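Local coordinates for protein carboxyl esterase NP (PDB 4CCW) that hydrolyses carboxylic esters, naproxen esters among them, to an alcohol and a carboxylate, using an alpha/beta-hydrolase fold, at residues A75-K80 with R286-F291; T157-H162 with V245-H250; F224-L229 with S257-D262; I236-G241 with P261-E266. All blocks are in the same frame, centred on the assembly; numbering follows the deposited sequence.

Contact 1. Residues A75-K80 with R286-F291; sequences ADWSSK and RVMRFF
A helix-helix packing contact with a Met-aromatic pair at its centre, Trp77 against Met288, joins helix 74-80 to the C-terminal helix 280-291 on one face of the central sheet of the alpha/beta-hydrolase fold. The short segments run nearly parallel, 23° apart, with axes 10.7 Å from each other, so side chains rather than backbones bridge the gap. The chain of Met288 bends at chi2 (83°), which sets SD 3.6 Å from Trp77 CD1, and again at chi3 (90°), which brings the methyl CE to the indole edge, in its plane. The sulfur itself stands oblique to the five-membered ring. The methyl also presses closely on the backbone of Asp76, whose carbonyl oxygen already accepts from Ser79 N and, at 2.7 Å, from Ser79 OG. Farther along the indole, Val287 crosses Trp77 at about a right angle, CG2 lying 3.9 Å from CZ2. On the outer side Lys80 passes over the methionine chain, with NZ 3.5 Å from Met288 CG. The indole continues inward to Leu57, Leu59 and Ile126 of the sheet, and its NE1 donates to Asn284 O; Asn284 ND2 in turn bonds Asp76 OD2. An alanine in place of Trp77 would probably leave Asn284 O without this donor and open a gap beside Val287 and the Met288 sulfur. With no hydrogen bond between the two segments, cohesion here rests on dispersion and sulfur-ring contact, and the directional bonds come from Asn284, one turn earlier on the C-terminal helix.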
loop_
_atom_site.group_PDB
_atom_site.type_symbol
_atom_site.label_atom_id
_atom_site.label_comp_id
_atom_site.label_asym_id
_atom_site.label_seq_id
_atom_site.Cartn_x
_atom_site.Cartn_y
_atom_site.Cartn_z
ATOM N N ALA A 75 -5.384 15.317 -1.540
ATOM C CA ALA A 75 -5.553 16.784 -1.433
ATOM C C ALA A 75 -5.073 17.318 -0.081
ATOM O O ALA A 75 -4.375 18.339 -0.025
ATOM C CB ALA A 75 -6.997 17.190 -1.685
ATOM N N ASP A 76 -5.439 16.622 0.996
ATOM C CA ASP A 76 -4.998 16.971 2.355
ATOM C C ASP A 76 -3.497 16.715 2.549
ATOM O O ASP A 76 -2.766 17.613 2.964
ATOM C CB ASP A 76 -5.787 16.190 3.416
ATOM C CG ASP A 76 -7.148 16.806 3.736
ATOM O OD1 ASP A 76 -7.423 17.967 3.353
ATOM O OD2 ASP A 76 -7.951 16.112 4.399
ATOM N N TRP A 77 -3.034 15.498 2.253
ATOM C CA TRP A 77 -1.626 15.170 2.506
ATOM C C TRP A 77 -0.695 15.963 1.641
ATOM O O TRP A 77 0.360 16.399 2.108
ATOM C CB TRP A 77 -1.346 13.667 2.385
ATOM C CG TRP A 77 -2.053 12.839 3.425
ATOM C CD1 TRP A 77 -2.563 13.262 4.649
ATOM C CD2 TRP A 77 -2.352 11.401 3.371
ATOM N NE1 TRP A 77 -3.141 12.222 5.327
ATOM C CE2 TRP A 77 -3.049 11.080 4.623
ATOM C CE3 TRP A 77 -2.128 10.389 2.444
ATOM C CZ2 TRP A 77 -3.490 9.799 4.914
ATOM C CZ3 TRP A 77 -2.568 9.091 2.753
ATOM C CH2 TRP A 77 -3.236 8.808 3.958
ATOM N N SER A 78 -1.104 16.203 0.396
ATOM C CA SER A 78 -0.297 16.937 -0.586
ATOM C C SER A 78 -0.148 18.422 -0.259
ATOM O O SER A 78 0.784 19.077 -0.734
ATOM C CB SER A 78 -0.902 16.792 -1.981
ATOM O OG SER A 78 0.087 16.935 -2.968
ATOM N N SER A 79 -1.068 18.965 0.542
ATOM C CA SER A 79 -0.989 20.381 0.906
ATOM C C SER A 79 0.269 20.697 1.713
ATOM O O SER A 79 0.798 21.803 1.629
ATOM C CB SER A 79 -2.249 20.843 1.653
ATOM O OG SER A 79 -2.346 20.259 2.939
ATOM N N LYS A 80 0.758 19.720 2.474
ATOM C CA LYS A 80 1.884 19.943 3.379
ATOM C C LYS A 80 3.171 19.218 2.973
ATOM O O LYS A 80 4.267 19.628 3.360
ATOM C CB LYS A 80 1.497 19.559 4.814
ATOM C CG LYS A 80 0.376 20.402 5.410
ATOM C CD LYS A 80 -0.013 19.930 6.809
ATOM C CE LYS A 80 1.130 20.108 7.800
ATOM N NZ LYS A 80 1.091 19.039 8.835
ATOM N N ARG A 286 -5.772 12.401 11.174
ATOM C CA ARG A 286 -5.085 11.578 12.165
ATOM C C ARG A 286 -3.628 11.369 11.771
ATOM O O ARG A 286 -2.740 11.492 12.598
ATOM C CB ARG A 286 -5.796 10.228 12.346
ATOM C CG ARG A 286 -5.130 9.290 13.352
ATOM C CD ARG A 286 -5.191 9.864 14.757
ATOM N NE ARG A 286 -4.386 9.162 15.767
ATOM C CZ ARG A 286 -3.179 9.554 16.190
ATOM N NH1 ARG A 286 -2.592 10.630 15.672
ATOM N NH2 ARG A 286 -2.549 8.864 17.139
ATOM N N VAL A 287 -3.400 11.041 10.505
ATOM C CA VAL A 287 -2.044 10.837 9.997
ATOM C C VAL A 287 -1.250 12.138 10.044
ATOM O O VAL A 287 -0.090 12.161 10.481
ATOM C CB VAL A 287 -2.057 10.253 8.569
ATOM C CG1 VAL A 287 -0.673 10.358 7.939
ATOM C CG2 VAL A 287 -2.531 8.805 8.584
ATOM N N MET A 288 -1.876 13.232 9.619
ATOM C CA MET A 288 -1.215 14.529 9.675
ATOM C C MET A 288 -0.792 14.905 11.088
ATOM O O MET A 288 0.326 15.372 11.303
ATOM C CB MET A 288 -2.096 15.625 9.097
ATOM C CG MET A 288 -1.284 16.590 8.265
ATOM S SD MET A 288 -1.092 15.888 6.619
ATOM C CE MET A 288 -2.567 16.629 5.929
ATOM N N ARG A 289 -1.693 14.684 12.041
ATOM C CA ARG A 289 -1.449 15.013 13.442
ATOM C C ARG A 289 -0.239 14.250 13.963
ATOM O O ARG A 289 0.596 14.815 14.678
ATOM C CB ARG A 289 -2.685 14.673 14.275
ATOM C CG ARG A 289 -2.677 15.205 15.696
ATOM C CD ARG A 289 -4.051 14.998 16.319
ATOM N NE ARG A 289 -4.210 13.667 16.907
ATOM C CZ ARG A 289 -5.321 12.933 16.853
ATOM N NH1 ARG A 289 -6.390 13.358 16.195
ATOM N NH2 ARG A 289 -5.355 11.747 17.443
ATOM N N PHE A 290 -0.152 12.973 13.586
ATOM C CA PHE A 290 0.969 12.121 13.958
ATOM C C PHE A 290 2.305 12.618 13.399
ATOM O O PHE A 290 3.309 12.641 14.115
ATOM C CB PHE A 290 0.713 10.679 13.515
ATOM C CG PHE A 290 1.868 9.756 13.774
ATOM C CD1 PHE A 290 2.132 9.301 15.062
ATOM C CD2 PHE A 290 2.694 9.345 12.735
ATOM C CE1 PHE A 290 3.202 8.453 15.311
ATOM C CE2 PHE A 290 3.772 8.500 12.984
ATOM C CZ PHE A 290 4.023 8.056 14.271
ATOM N N PHE A 291 2.310 13.005 12.125
ATOM C CA PHE A 291 3.523 13.488 11.469
ATOM C C PHE A 291 3.981 14.852 12.014
ATOM O O PHE A 291 5.171 15.153 12.009
ATOM C CB PHE A 291 3.328 13.590 9.955
ATOM C CG PHE A 291 3.275 12.268 9.241
ATOM C CD1 PHE A 291 3.798 11.110 9.818
ATOM C CD2 PHE A 291 2.731 12.186 7.963
ATOM C CE1 PHE A 291 3.756 9.899 9.147
ATOM C CE2 PHE A 291 2.683 10.975 7.288
ATOM C CZ PHE A 291 3.194 9.830 7.879
#

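Contact 2. Residues T157-H162 with V245-H250; sequences TFLPFH and VIYDPH
Leu159, Phe161 and His162 meet Ile246 and Tyr247 where two loops of the alpha/beta-hydrolase fold run together, one after strand 146-152 and the other after strand 236-241. Each loop ends in a helix N-cap: His162 ND1 caps Asp164 N, and Asp248 OD1 accepts from Ser251 N and weakly from His250 N. Tyr247 CG takes the crowded position between its backbone N and carbonyl carbon (chi1 43°), and the phenol ring lies with Ile246 CG1 over the centre of one face. The phenol OH is held by Pro154 O, while CB faces Leu159 CD1 at 4.1 Å. The same methyl reaches Asp248 O at 3.6 Å. Leu159 O, 4.0 Å from Tyr247 CD2, is buried without a hydrogen-bonding partner. Phe161 has CG anti to the carbonyl carbon (chi1 -71°), and its ring receives Ile246 CD1 in plane at the edge, 3.9 Å from CE1; Phe165 of the ligand pocket stacks on this ring. Ile246 also touches His273, the probable proton acceptor of the active site, which places the contact next to the catalytic site. A single hydrogen bond joins the segments: His162 N donates to Ile246 O over 2.7 Å, almost straight at 172°.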
loop_
_atom_site.group_PDB
_atom_site.type_symbol
_atom_site.label_atom_id
_atom_site.label_comp_id
_atom_site.label_asym_id
_atom_site.label_seq_id
_atom_site.Cartn_x
_atom_site.Cartn_y
_atom_site.Cartn_z
ATOM N N THR A 157 2.162 -8.904 8.877
ATOM C CA THR A 157 3.017 -7.996 9.686
ATOM C C THR A 157 2.964 -8.316 11.190
ATOM O O THR A 157 3.973 -8.720 11.772
ATOM C CB THR A 157 2.701 -6.498 9.402
ATOM O OG1 THR A 157 2.821 -6.259 7.992
ATOM C CG2 THR A 157 3.668 -5.542 10.180
ATOM N N PHE A 158 1.794 -8.145 11.809
ATOM C CA PHE A 158 1.623 -8.506 13.222
ATOM C C PHE A 158 0.974 -9.870 13.438
ATOM O O PHE A 158 1.350 -10.601 14.352
ATOM C CB PHE A 158 0.877 -7.396 13.977
ATOM C CG PHE A 158 1.526 -6.061 13.829
ATOM C CD1 PHE A 158 2.726 -5.774 14.490
ATOM C CD2 PHE A 158 0.979 -5.104 12.986
ATOM C CE1 PHE A 158 3.351 -4.551 14.325
ATOM C CE2 PHE A 158 1.587 -3.870 12.836
ATOM C CZ PHE A 158 2.777 -3.595 13.500
ATOM N N LEU A 159 0.010 -10.217 12.592
ATOM C CA LEU A 159 -0.705 -11.487 12.687
ATOM C C LEU A 159 -0.760 -12.121 11.315
ATOM O O LEU A 159 -0.731 -11.390 10.325
ATOM C CB LEU A 159 -2.158 -11.272 13.122
ATOM C CG LEU A 159 -2.461 -10.758 14.524
ATOM C CD1 LEU A 159 -3.976 -10.725 14.684
ATOM C CD2 LEU A 159 -1.812 -11.655 15.574
ATOM N N PRO A 160 -0.877 -13.465 11.248
ATOM C CA PRO A 160 -1.090 -14.094 9.941
ATOM C C PRO A 160 -2.500 -13.846 9.442
ATOM O O PRO A 160 -3.386 -13.537 10.244
ATOM C CB PRO A 160 -0.907 -15.585 10.213
ATOM C CG PRO A 160 -1.068 -15.759 11.676
ATOM C CD PRO A 160 -0.777 -14.451 12.348
ATOM N N PHE A 161 -2.706 -13.972 8.132
ATOM C CA PHE A 161 -4.030 -13.810 7.551
ATOM C C PHE A 161 -5.004 -14.827 8.104
ATOM O O PHE A 161 -4.643 -15.988 8.358
ATOM C CB PHE A 161 -4.002 -14.069 6.033
ATOM C CG PHE A 161 -3.315 -13.009 5.229
ATOM C CD1 PHE A 161 -3.672 -11.665 5.336
ATOM C CD2 PHE A 161 -2.348 -13.377 4.284
ATOM C CE1 PHE A 161 -3.058 -10.704 4.536
ATOM C CE2 PHE A 161 -1.722 -12.418 3.498
ATOM C CZ PHE A 161 -2.081 -11.077 3.624
ATOM N N HIS A 162 -6.260 -14.419 8.231
ATOM C CA HIS A 162 -7.335 -15.403 8.363
ATOM C C HIS A 162 -7.424 -16.152 7.052
ATOM O O HIS A 162 -7.214 -15.563 5.989
ATOM C CB HIS A 162 -8.636 -14.681 8.656
ATOM C CG HIS A 162 -9.793 -15.598 8.931
ATOM N ND1 HIS A 162 -10.559 -16.112 7.951
ATOM C CD2 HIS A 162 -10.313 -16.072 10.129
ATOM C CE1 HIS A 162 -11.516 -16.885 8.488
ATOM N NE2 HIS A 162 -11.371 -16.856 9.825
ATOM N N VAL A 245 -11.331 -7.652 8.218
ATOM C CA VAL A 245 -11.661 -9.049 7.936
ATOM C C VAL A 245 -10.429 -9.921 7.694
ATOM O O VAL A 245 -10.532 -11.162 7.706
ATOM C CB VAL A 245 -12.576 -9.193 6.698
ATOM C CG1 VAL A 245 -13.968 -8.613 6.968
ATOM C CG2 VAL A 245 -11.909 -8.570 5.468
ATOM N N ILE A 246 -9.271 -9.307 7.438
ATOM C CA ILE A 246 -8.084 -10.100 7.053
ATOM C C ILE A 246 -7.411 -10.753 8.263
ATOM O O ILE A 246 -6.641 -11.708 8.109
ATOM C CB ILE A 246 -7.058 -9.322 6.165
ATOM C CG1 ILE A 246 -6.296 -8.244 6.958
ATOM C CG2 ILE A 246 -7.766 -8.762 4.913
ATOM C CD1 ILE A 246 -4.920 -7.884 6.382
ATOM N N TYR A 247 -7.704 -10.202 9.446
ATOM C CA TYR A 247 -7.367 -10.787 10.746
ATOM C C TYR A 247 -8.178 -10.035 11.795
ATOM O O TYR A 247 -8.965 -9.125 11.461
ATOM C CB TYR A 247 -5.845 -10.734 11.021
ATOM C CG TYR A 247 -5.214 -9.409 10.643
ATOM C CD1 TYR A 247 -5.752 -8.202 11.126
ATOM C CD2 TYR A 247 -4.104 -9.358 9.800
ATOM C CE1 TYR A 247 -5.206 -6.991 10.772
ATOM C CE2 TYR A 247 -3.534 -8.153 9.446
ATOM C CZ TYR A 247 -4.087 -6.966 9.949
ATOM O OH TYR A 247 -3.545 -5.757 9.599
ATOM N N ASP A 248 -8.023 -10.399 13.062
ATOM C CA ASP A 248 -8.739 -9.700 14.122
ATOM C C ASP A 248 -7.985 -8.415 14.478
ATOM O O ASP A 248 -6.799 -8.473 14.833
ATOM C CB ASP A 248 -8.904 -10.613 15.336
ATOM C CG ASP A 248 -9.688 -9.951 16.464
ATOM O OD1 ASP A 248 -9.362 -8.820 16.883
ATOM O OD2 ASP A 248 -10.631 -10.580 16.972
ATOM N N PRO A 249 -8.640 -7.246 14.309
ATOM C CA PRO A 249 -7.862 -6.012 14.412
ATOM C C PRO A 249 -7.452 -5.743 15.846
ATOM O O PRO A 249 -6.422 -5.137 16.080
ATOM C CB PRO A 249 -8.825 -4.932 13.894
ATOM C CG PRO A 249 -10.197 -5.483 14.152
ATOM C CD PRO A 249 -10.051 -6.985 13.983
ATOM N N HIS A 250 -8.252 -6.201 16.806
ATOM C CA HIS A 250 -7.862 -6.026 18.222
ATOM C C HIS A 250 -6.728 -6.936 18.633
ATOM O O HIS A 250 -5.816 -6.528 19.374
ATOM C CB HIS A 250 -9.080 -6.096 19.145
ATOM C CG HIS A 250 -9.966 -4.874 19.040
ATOM N ND1 HIS A 250 -9.693 -3.723 19.689
ATOM C CD2 HIS A 250 -11.121 -4.640 18.292
ATOM C CE1 HIS A 250 -10.642 -2.802 19.397
ATOM N NE2 HIS A 250 -11.512 -3.365 18.538
#

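Contact 3. Residues F224-L229 with S257-D262; sequences FTDEEL and SSFVPD
Asp226 lies over one face of the Phe259 ring, and Leu229 packs beside the base of that ring, where short helix 226-230 meets the C-terminal end of helix 249-259. The stacking is of carboxylate on ring: the two planes are 24° apart, and Asp226 CG is 3.4 Å from Phe259 CZ. Asp226 CB adds an off-centre CH-pi contact, 4.2 Å from the ring centroid. A chi1 of -61° puts Phe259 CG beside its backbone N, and the ring beyond it lies against Asp226. Apolar packing follows with Leu229, whose CB lies 3.6 Å from Phe259 CB and 4.2 Å from Val260 CG2. Where the chain leaves the helix, Pro261 CD rests 3.5 Å from Leu229 O. No hydrogen bond joins the two segments themselves; within 224-229, Thr225 and Glu228 form a capping box, Glu228 N donating to Thr225 OG1 and Thr225 N to Glu228 OE1. An alanine in place of Phe259 would probably leave one face of the Asp226 carboxylate uncovered and Asp226 CB without its CH-pi partner. The negative carboxylate probably gains little from the ring's pi face; the salt bridge from Asp226 OD1 to Arg255 NH2 would partly offset its charge.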
loop_
_atom_site.group_PDB
_atom_site.type_symbol
_atom_site.label_atom_id
_atom_site.label_comp_id
_atom_site.label_asym_id
_atom_site.label_seq_id
_atom_site.Cartn_x
_atom_site.Cartn_y
_atom_site.Cartn_z
ATOM N N PHE A 224 6.334 -10.555 11.386
ATOM C CA PHE A 224 7.617 -10.281 12.036
ATOM C C PHE A 224 7.693 -10.978 13.388
ATOM O O PHE A 224 6.692 -11.069 14.093
ATOM C CB PHE A 224 7.836 -8.765 12.172
ATOM C CG PHE A 224 7.980 -8.078 10.848
ATOM C CD1 PHE A 224 9.237 -7.967 10.243
ATOM C CD2 PHE A 224 6.862 -7.590 10.177
ATOM C CE1 PHE A 224 9.372 -7.356 8.993
ATOM C CE2 PHE A 224 6.991 -7.006 8.915
ATOM C CZ PHE A 224 8.249 -6.872 8.333
ATOM N N THR A 225 8.882 -11.453 13.745
ATOM C CA THR A 225 9.070 -12.116 15.022
ATOM C C THR A 225 8.971 -11.106 16.174
ATOM O O THR A 225 9.012 -9.878 15.974
ATOM C CB THR A 225 10.445 -12.804 15.112
ATOM O OG1 THR A 225 11.483 -11.806 15.107
ATOM C CG2 THR A 225 10.641 -13.813 13.955
ATOM N N ASP A 226 8.852 -11.631 17.390
ATOM C CA ASP A 226 8.857 -10.797 18.586
ATOM C C ASP A 226 10.085 -9.894 18.610
ATOM O O ASP A 226 9.973 -8.676 18.824
ATOM C CB ASP A 226 8.861 -11.672 19.840
ATOM C CG ASP A 226 7.535 -12.378 20.078
ATOM O OD1 ASP A 226 6.602 -12.209 19.273
ATOM O OD2 ASP A 226 7.431 -13.109 21.096
ATOM N N GLU A 227 11.248 -10.505 18.363
ATOM C CA GLU A 227 12.510 -9.782 18.383
ATOM C C GLU A 227 12.584 -8.716 17.297
ATOM O O GLU A 227 13.043 -7.612 17.558
ATOM C CB GLU A 227 13.709 -10.748 18.325
ATOM C CG GLU A 227 14.030 -11.431 19.661
ATOM C CD GLU A 227 14.012 -10.505 20.886
ATOM O OE1 GLU A 227 14.868 -9.599 20.998
ATOM O OE2 GLU A 227 13.130 -10.695 21.765
ATOM N N GLU A 228 12.106 -9.037 16.094
ATOM C CA GLU A 228 12.045 -8.054 15.011
ATOM C C GLU A 228 11.199 -6.832 15.364
ATOM O O GLU A 228 11.622 -5.694 15.143
ATOM C CB GLU A 228 11.566 -8.707 13.708
ATOM C CG GLU A 228 12.684 -9.524 13.072
ATOM C CD GLU A 228 12.254 -10.438 11.941
ATOM O OE1 GLU A 228 11.068 -10.786 11.863
ATOM O OE2 GLU A 228 13.139 -10.817 11.154
ATOM N N LEU A 229 10.033 -7.067 15.955
ATOM C CA LEU A 229 9.169 -5.974 16.388
ATOM C C LEU A 229 9.821 -5.125 17.490
ATOM O O LEU A 229 9.750 -3.894 17.446
ATOM C CB LEU A 229 7.806 -6.502 16.853
ATOM C CG LEU A 229 6.893 -7.158 15.800
ATOM C CD1 LEU A 229 5.575 -7.557 16.475
ATOM C CD2 LEU A 229 6.645 -6.230 14.616
ATOM N N SER A 257 1.274 -3.463 19.971
ATOM C CA SER A 257 1.469 -2.640 21.165
ATOM C C SER A 257 2.333 -3.320 22.209
ATOM O O SER A 257 2.954 -2.637 23.005
ATOM C CB SER A 257 0.126 -2.262 21.785
ATOM O OG SER A 257 -0.669 -1.534 20.863
ATOM N N SER A 258 2.352 -4.659 22.198
ATOM C CA SER A 258 3.144 -5.446 23.157
ATOM C C SER A 258 4.659 -5.364 22.902
ATOM O O SER A 258 5.448 -5.450 23.849
ATOM C CB SER A 258 2.684 -6.916 23.168
ATOM O OG SER A 258 1.366 -7.020 23.747
ATOM N N PHE A 259 5.052 -5.204 21.639
ATOM C CA PHE A 259 6.474 -5.288 21.255
ATOM C C PHE A 259 7.112 -4.038 20.627
ATOM O O PHE A 259 8.319 -3.794 20.820
ATOM C CB PHE A 259 6.679 -6.474 20.300
ATOM C CG PHE A 259 6.325 -7.806 20.898
ATOM C CD1 PHE A 259 7.206 -8.451 21.751
ATOM C CD2 PHE A 259 5.107 -8.420 20.599
ATOM C CE1 PHE A 259 6.882 -9.673 22.314
ATOM C CE2 PHE A 259 4.772 -9.634 21.172
ATOM C CZ PHE A 259 5.657 -10.262 22.029
ATOM N N VAL A 260 6.351 -3.269 19.852
ATOM C CA VAL A 260 6.950 -2.145 19.105
ATOM C C VAL A 260 7.184 -0.985 20.073
ATOM O O VAL A 260 6.241 -0.515 20.676
ATOM C CB VAL A 260 6.068 -1.686 17.921
ATOM C CG1 VAL A 260 6.657 -0.461 17.233
ATOM C CG2 VAL A 260 5.876 -2.821 16.912
ATOM N N PRO A 261 8.435 -0.537 20.222
ATOM C CA PRO A 261 8.770 0.452 21.263
ATOM C C PRO A 261 8.055 1.787 21.118
ATOM O O PRO A 261 7.604 2.359 22.107
ATOM C CB PRO A 261 10.266 0.661 21.064
ATOM C CG PRO A 261 10.728 -0.645 20.547
ATOM C CD PRO A 261 9.656 -1.064 19.586
ATOM N N ASP A 262 7.967 2.296 19.901
ATOM C CA ASP A 262 7.497 3.658 19.738
ATOM C C ASP A 262 6.305 3.548 18.819
ATOM O O ASP A 262 6.451 3.620 17.598
ATOM C CB ASP A 262 8.617 4.540 19.160
ATOM C CG ASP A 262 8.274 6.022 19.140
ATOM O OD1 ASP A 262 7.091 6.394 19.314
ATOM O OD2 ASP A 262 9.207 6.832 18.946
#

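Contact 4. Residues I236-G241 with P261-E266; sequences ILLLLG and PDIEAE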
loop_
_atom_site.group_PDB
_atom_site.type_symbol
_atom_site.label_atom_id
_atom_site.label_comp_id
_atom_site.label_asym_id
_atom_site.label_seq_id
_atom_site.Cartn_x
_atom_site.Cartn_y
_atom_site.Cartn_z
ATOM N N ILE A 236 5.982 4.785 14.830
ATOM C CA ILE A 236 4.954 4.146 14.037
ATOM C C ILE A 236 3.569 4.544 14.522
ATOM O O ILE A 236 3.318 4.592 15.726
ATOM C CB ILE A 236 5.106 2.613 14.106
ATOM C CG1 ILE A 236 6.421 2.181 13.428
ATOM C CG2 ILE A 236 3.881 1.896 13.547
ATOM C CD1 ILE A 236 6.743 0.722 13.637
ATOM N N LEU A 237 2.697 4.873 13.571
ATOM C CA LEU A 237 1.283 5.037 13.852
ATOM C C LEU A 237 0.635 3.847 13.190
ATOM O O LEU A 237 0.751 3.673 11.986
ATOM C CB LEU A 237 0.723 6.343 13.267
ATOM C CG LEU A 237 -0.809 6.499 13.257
ATOM C CD1 LEU A 237 -1.327 6.844 14.651
ATOM C CD2 LEU A 237 -1.225 7.595 12.280
ATOM N N LEU A 238 -0.052 3.032 13.978
ATOM C CA LEU A 238 -0.770 1.884 13.443
ATOM C C LEU A 238 -2.261 2.144 13.498
ATOM O O LEU A 238 -2.813 2.302 14.575
ATOM C CB LEU A 238 -0.412 0.601 14.213
ATOM C CG LEU A 238 -1.222 -0.659 13.863
ATOM C CD1 LEU A 238 -0.945 -1.084 12.413
ATOM C CD2 LEU A 238 -0.857 -1.814 14.810
ATOM N N LEU A 239 -2.893 2.230 12.326
ATOM C CA LEU A 239 -4.341 2.347 12.215
ATOM C C LEU A 239 -4.949 1.075 11.677
ATOM O O LEU A 239 -4.506 0.549 10.645
ATOM C CB LEU A 239 -4.741 3.502 11.290
ATOM C CG LEU A 239 -4.247 4.900 11.636
ATOM C CD1 LEU A 239 -4.848 5.923 10.676
ATOM C CD2 LEU A 239 -4.566 5.280 13.087
ATOM N N LEU A 240 -5.969 0.593 12.382
ATOM C CA LEU A 240 -6.697 -0.615 12.017
ATOM C C LEU A 240 -8.179 -0.269 12.031
ATOM O O LEU A 240 -8.582 0.678 12.704
ATOM C CB LEU A 240 -6.404 -1.731 13.027
ATOM C CG LEU A 240 -4.950 -2.202 13.120
ATOM C CD1 LEU A 240 -4.592 -2.639 14.540
ATOM C CD2 LEU A 240 -4.725 -3.318 12.090
ATOM N N GLY A 241 -8.982 -1.016 11.282
ATOM C CA GLY A 241 -10.431 -0.760 11.208
ATOM C C GLY A 241 -11.242 -1.764 12.010
ATOM O O GLY A 241 -10.954 -2.956 11.980
ATOM N N PRO A 261 8.435 -0.537 20.222
ATOM C CA PRO A 261 8.770 0.452 21.263
ATOM C C PRO A 261 8.055 1.787 21.118
ATOM O O PRO A 261 7.604 2.359 22.107
ATOM C CB PRO A 261 10.266 0.661 21.064
ATOM C CG PRO A 261 10.728 -0.645 20.547
ATOM C CD PRO A 261 9.656 -1.064 19.586
ATOM N N ASP A 262 7.967 2.296 19.901
ATOM C CA ASP A 262 7.497 3.658 19.738
ATOM C C ASP A 262 6.305 3.548 18.819
ATOM O O ASP A 262 6.451 3.620 17.598
ATOM C CB ASP A 262 8.617 4.540 19.160
ATOM C CG ASP A 262 8.274 6.022 19.140
ATOM O OD1 ASP A 262 7.091 6.394 19.314
ATOM O OD2 ASP A 262 9.207 6.832 18.946
ATOM N N ILE A 263 5.131 3.331 19.418
ATOM C CA ILE A 263 3.911 3.063 18.648
ATOM C C ILE A 263 2.718 3.862 19.181
ATOM O O ILE A 263 2.589 4.061 20.396
ATOM C CB ILE A 263 3.581 1.542 18.594
ATOM C CG1 ILE A 263 2.589 1.242 17.472
ATOM C CG2 ILE A 263 3.042 1.014 19.923
ATOM C CD1 ILE A 263 2.613 -0.198 16.998
ATOM N N GLU A 264 1.902 4.366 18.258
ATOM C CA GLU A 264 0.588 4.898 18.571
ATOM C C GLU A 264 -0.344 4.038 17.728
ATOM O O GLU A 264 -0.284 4.064 16.504
ATOM C CB GLU A 264 0.493 6.402 18.221
ATOM C CG GLU A 264 1.506 7.282 18.969
ATOM C CD GLU A 264 1.291 8.782 18.767
ATOM O OE1 GLU A 264 0.303 9.191 18.129
ATOM O OE2 GLU A 264 2.113 9.572 19.270
ATOM N N ALA A 265 -1.163 3.221 18.381
ATOM C CA ALA A 265 -2.007 2.282 17.654
ATOM C C ALA A 265 -3.458 2.455 18.058
ATOM O O ALA A 265 -3.747 2.696 19.226
ATOM C CB ALA A 265 -1.544 0.843 17.902
ATOM N N GLU A 266 -4.367 2.341 17.086
ATOM C CA GLU A 266 -5.801 2.452 17.371
ATOM C C GLU A 266 -6.648 1.701 16.368
ATOM O O GLU A 266 -6.257 1.524 15.206
ATOM C CB GLU A 266 -6.258 3.921 17.474
ATOM C CG GLU A 266 -6.182 4.692 16.170
ATOM C CD GLU A 266 -6.637 6.131 16.317
ATOM O OE1 GLU A 266 -5.930 6.917 16.991
ATOM O OE2 GLU A 266 -7.716 6.467 15.780
HETATM O O HOH W 1 4.824 6.463 17.568
#
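Strand 236-241 pairs in parallel with residues 263-266, 9° apart in direction, through five backbone hydrogen bonds that alternate in direction, the first from Ile236 N to the O of Asp262, just before the second strand, and the last from Leu240 N to Glu266 O. On one face Leu238 CB sits 3.9 Å from Ala265 CB, and Ile263 CD1 reaches forward, past its partner Ile236, to the same leucine CB; helix 249-259 covers this side through Ala256. The strands and that helix make a beta-alpha-beta unit of the alpha/beta-hydrolase sheet. On the other face Leu239 and Glu266 lie side by side, pointing the same way, with Leu239 CD2 3.5 Å from Glu266 CG. Glu266 holds CG between its backbone N and carbonyl carbon (chi1 67°) and then extends, its carboxylate bonded to Tyr282 OH and Arg286 NE. Glu264 salt-bridges Arg286 NH2, while Leu237 CD1 packs 4.0 Å from Glu264 CB and Leu237 CA adds a CA-H...O contact to Glu264 O. Near the start of the pairing a water bonds both Ile236 O (3.0 Å) and Asp262 OD1 (2.9 Å).

How the contacts relate
From the N terminus, helix 74-80 opens the longest loop, which contact 1 closes only at the C-terminal helix 280-291; contacts 2, 3 and 4 all fall within it. Residues 157-162 come next and wait for 245-250, but 224-229 and 236-241 intervene, so contact 2 crosses both contact 3 and contact 4. The last two finish on the same piece of chain, sharing Pro261 and Asp262. Contact 2 touches contact 3 through Phe158 against Leu229 and Val260, and contact 4 through Pro249 and Leu240. Arg286 joins contact 1 to contact 4 by salt bridges, tying the C-terminal helix to the last strand pair, whose other face carries helix 249-259.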